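Local coordinates for protein alpha-ketoglutarate-dependent non-heme iron oxygenase EasH (Aspergillus japonicus, PDB 5M0T) that probably uses iron(II), 2-oxoglutarate and dioxygen to carry out an oxidative step in the biosynthesis of the ergot alkaloid cycloclavine, at residues 47-51 / 84-90. Residues are numbered along the deposited sequence.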
ATOM      1  N   ARG A  47      26.240  18.634  -3.145  1.00 63.50           N
ATOM      2  CA  ARG A  47      25.149  19.313  -2.434  1.00 64.99           C
ATOM      3  C   ARG A  47      24.280  18.354  -1.618  1.00 62.26           C
ATOM      4  O   ARG A  47      23.930  18.667  -0.483  1.00 65.31           O
ATOM      5  CB  ARG A  47      24.278  20.156  -3.390  1.00 66.98           C
ATOM      6  CG  ARG A  47      24.885  21.512  -3.719  1.00 70.38           C
ATOM      7  CD  ARG A  47      23.958  22.368  -4.563  1.00 72.91           C
ATOM      8  NE  ARG A  47      23.694  21.765  -5.875  1.00 69.41           N
ATOM      9  CZ  ARG A  47      22.506  21.356  -6.335  1.00 68.99           C
ATOM     10  NH1 ARG A  47      21.388  21.476  -5.617  1.00 70.29           N
ATOM     11  NH2 ARG A  47      22.427  20.832  -7.557  1.00 65.36           N
ATOM     12  N   PHE A  48      23.947  17.193  -2.181  1.00 58.00           N
ATOM     13  CA  PHE A  48      23.194  16.176  -1.442  1.00 57.24           C
ATOM     14  C   PHE A  48      23.964  15.715  -0.200  1.00 57.82           C
ATOM     15  O   PHE A  48      23.411  15.697   0.894  1.00 57.63           O
ATOM     16  CB  PHE A  48      22.855  14.973  -2.334  1.00 55.43           C
ATOM     17  CG  PHE A  48      21.946  13.967  -1.676  1.00 52.34           C
ATOM     18  CD1 PHE A  48      20.651  14.319  -1.325  1.00 53.41           C
ATOM     19  CD2 PHE A  48      22.384  12.674  -1.404  1.00 52.48           C
ATOM     20  CE1 PHE A  48      19.810  13.412  -0.714  1.00 53.12           C
ATOM     21  CE2 PHE A  48      21.544  11.757  -0.801  1.00 50.12           C
ATOM     22  CZ  PHE A  48      20.258  12.124  -0.458  1.00 51.59           C
ATOM     23  N   ASN A  49      25.242  15.376  -0.372  1.00 58.15           N
ATOM     24  CA  ASN A  49      26.119  15.044   0.768  1.00 60.73           C
ATOM     25  C   ASN A  49      26.144  16.136   1.839  1.00 67.33           C
ATOM     26  O   ASN A  49      26.028  15.825   3.022  1.00 73.28           O
ATOM     27  CB  ASN A  49      27.550  14.718   0.305  1.00 59.61           C
ATOM     28  CG  ASN A  49      27.676  13.308  -0.264  1.00 56.06           C
ATOM     29  OD1 ASN A  49      26.954  12.395   0.132  1.00 53.36           O
ATOM     30  ND2 ASN A  49      28.592  13.133  -1.210  1.00 55.82           N
ATOM     31  N   GLY A  50      26.274  17.399   1.423  1.00 68.27           N
ATOM     32  CA  GLY A  50      26.212  18.538   2.346  1.00 69.85           C
ATOM     33  C   GLY A  50      24.957  18.545   3.209  1.00 70.45           C
ATOM     34  O   GLY A  50      25.043  18.710   4.426  1.00 72.03           O
ATOM     35  N   GLU A  51      23.797  18.345   2.573  1.00 67.81           N
ATOM     36  CA  GLU A  51      22.499  18.262   3.270  1.00 68.07           C
ATOM     37  C   GLU A  51      22.394  17.053   4.219  1.00 66.37           C
ATOM     38  O   GLU A  51      21.833  17.159   5.309  1.00 68.64           O
ATOM     39  CB  GLU A  51      21.332  18.214   2.254  1.00 66.39           C
ATOM     40  CG  GLU A  51      21.117  19.502   1.461  1.00 68.62           C
ATOM     41  CD  GLU A  51      19.761  19.576   0.743  1.00 68.49           C
ATOM     42  OE1 GLU A  51      19.424  18.674  -0.072  1.00 62.55           O
ATOM     43  OE2 GLU A  51      19.024  20.560   0.998  1.00 70.66           O
ATOM     44  N   SER A  84      16.201  16.585   2.999  1.00 61.51           N
ATOM     45  CA  SER A  84      16.882  17.012   1.766  1.00 59.94           C
ATOM     46  C   SER A  84      15.975  17.729   0.757  1.00 59.46           C
ATOM     47  O   SER A  84      15.070  17.128   0.171  1.00 55.73           O
ATOM     48  CB  SER A  84      17.527  15.809   1.084  1.00 56.95           C
ATOM     49  OG  SER A  84      18.246  16.207  -0.066  1.00 57.78           O
ATOM     50  N   LYS A  85      16.250  19.015   0.555  1.00 62.69           N
ATOM     51  CA  LYS A  85      15.592  19.835  -0.458  1.00 64.14           C
ATOM     52  C   LYS A  85      15.883  19.305  -1.855  1.00 62.56           C
ATOM     53  O   LYS A  85      14.984  19.254  -2.703  1.00 65.92           O
ATOM     54  CB  LYS A  85      16.040  21.303  -0.338  1.00 68.74           C
ATOM     55  CG  LYS A  85      15.197  22.307  -1.126  1.00 71.06           C
ATOM     56  CD  LYS A  85      15.626  23.732  -0.804  1.00 74.87           C
ATOM     57  CE  LYS A  85      15.085  24.726  -1.822  1.00 77.81           C
ATOM     58  NZ  LYS A  85      13.628  24.554  -2.079  1.00 76.11           N
ATOM     59  N   LEU A  86      17.129  18.896  -2.079  1.00 60.70           N
ATOM     60  CA  LEU A  86      17.537  18.308  -3.347  1.00 58.81           C
ATOM     61  C   LEU A  86      16.748  17.019  -3.658  1.00 56.28           C
ATOM     62  O   LEU A  86      16.418  16.757  -4.820  1.00 56.15           O
ATOM     63  CB  LEU A  86      19.050  18.055  -3.346  1.00 59.16           C
ATOM     64  CG  LEU A  86      19.700  17.593  -4.665  1.00 58.53           C
ATOM     65  CD1 LEU A  86      21.116  18.169  -4.797  1.00 59.71           C
ATOM     66  CD2 LEU A  86      19.706  16.063  -4.828  1.00 55.72           C
ATOM     67  N   PHE A  87      16.433  16.230  -2.632  1.00 53.24           N
ATOM     68  CA  PHE A  87      15.593  15.043  -2.809  1.00 50.59           C
ATOM     69  C   PHE A  87      14.174  15.457  -3.235  1.00 50.24           C
ATOM     70  O   PHE A  87      13.654  15.007  -4.251  1.00 47.45           O
ATOM     71  CB  PHE A  87      15.540  14.225  -1.512  1.00 49.96           C
ATOM     72  CG  PHE A  87      14.909  12.894  -1.667  1.00 47.89           C
ATOM     73  CD1 PHE A  87      13.526  12.751  -1.614  1.00 48.64           C
ATOM     74  CD2 PHE A  87      15.695  11.770  -1.842  1.00 46.85           C
ATOM     75  CE1 PHE A  87      12.939  11.510  -1.779  1.00 47.81           C
ATOM     76  CE2 PHE A  87      15.115  10.528  -1.991  1.00 45.47           C
ATOM     77  CZ  PHE A  87      13.735  10.391  -1.967  1.00 46.09           C
ATOM     78  N   ARG A  88      13.567  16.316  -2.424  1.00 52.08           N
ATOM     79  CA  ARG A  88      12.219  16.810  -2.665  1.00 52.82           C
ATOM     80  C   ARG A  88      12.016  17.438  -4.051  1.00 53.34           C
ATOM     81  O   ARG A  88      11.033  17.140  -4.696  1.00 51.55           O
ATOM     82  CB  ARG A  88      11.838  17.831  -1.592  1.00 55.05           C
ATOM     83  CG  ARG A  88      11.570  17.221  -0.225  1.00 54.55           C
ATOM     84  CD  ARG A  88      10.873  18.224   0.684  1.00 56.98           C
ATOM     85  NE  ARG A  88      11.646  19.452   0.883  1.00 59.93           N
ATOM     86  CZ  ARG A  88      12.686  19.596   1.704  1.00 60.74           C
ATOM     87  NH1 ARG A  88      13.150  18.577   2.428  1.00 60.83           N
ATOM     88  NH2 ARG A  88      13.280  20.781   1.781  1.00 63.38           N
ATOM     89  N   ASP A  89      12.957  18.278  -4.488  1.00 57.34           N
ATOM     90  CA  ASP A  89      12.792  19.137  -5.682  1.00 59.27           C
ATOM     91  C   ASP A  89      13.468  18.616  -6.955  1.00 59.30           C
ATOM     92  O   ASP A  89      12.907  18.747  -8.034  1.00 60.86           O
ATOM     93  CB  ASP A  89      13.349  20.530  -5.406  1.00 62.01           C
ATOM     94  CG  ASP A  89      12.656  21.241  -4.260  1.00 64.96           C
ATOM     95  OD1 ASP A  89      11.704  20.692  -3.671  1.00 63.04           O
ATOM     96  OD2 ASP A  89      13.080  22.382  -3.949  1.00 70.90           O
ATOM     97  N   GLU A  90      14.673  18.058  -6.838  1.00 60.33           N
ATOM     98  CA  GLU A  90      15.443  17.618  -8.005  1.00 59.76           C
ATOM     99  C   GLU A  90      15.164  16.150  -8.331  1.00 56.06           C
ATOM    100  O   GLU A  90      14.736  15.836  -9.433  1.00 57.91           O
ATOM    101  CB  GLU A  90      16.943  17.893  -7.806  1.00 63.18           C
ATOM    102  CG  GLU A  90      17.225  19.340  -7.377  1.00 68.02           C
ATOM    103  CD  GLU A  90      18.688  19.788  -7.475  1.00 69.63           C
ATOM    104  OE1 GLU A  90      19.446  19.317  -8.354  1.00 71.64           O
ATOM    105  OE2 GLU A  90      19.082  20.654  -6.667  1.00 71.38           O
TER
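The two helical segments, 47-51 and 85-90, cross at 131° with axes 9.9 Å apart, and the backbones come nearest where Glu51 CA lies 5.9 Å from Ser84 CA. There Glu51 reaches the start of the second helix: its OE1 accepts from Ser84 OG (2.7 Å) and Leu86 N (3.1 Å), its OE2 from Lys85 N (3.2 Å). Ser84 is the N-cap, its OG also accepting from Phe87 N at 3.1 Å. One turn earlier, Arg47 NH1 meets Glu90 OE2 at 2.7 Å in a salt bridge, with Leu86 CD1 over one face of the guanidinium; Asp43 also pairs with Arg47. On the side facing the core, Phe48 CD1 packs 4.0 Å from Leu86 CD2, and Phe48 and Phe87 both reach Phe225 on strand 222-231 of the cupin-type core sheet. A carboxylate from one helix thus takes up two first-turn amides of another, which lack helical carbonyl partners, and Ser84 the third; the negative charge complements the helix dipole, while the rings seat both helices on the sheet.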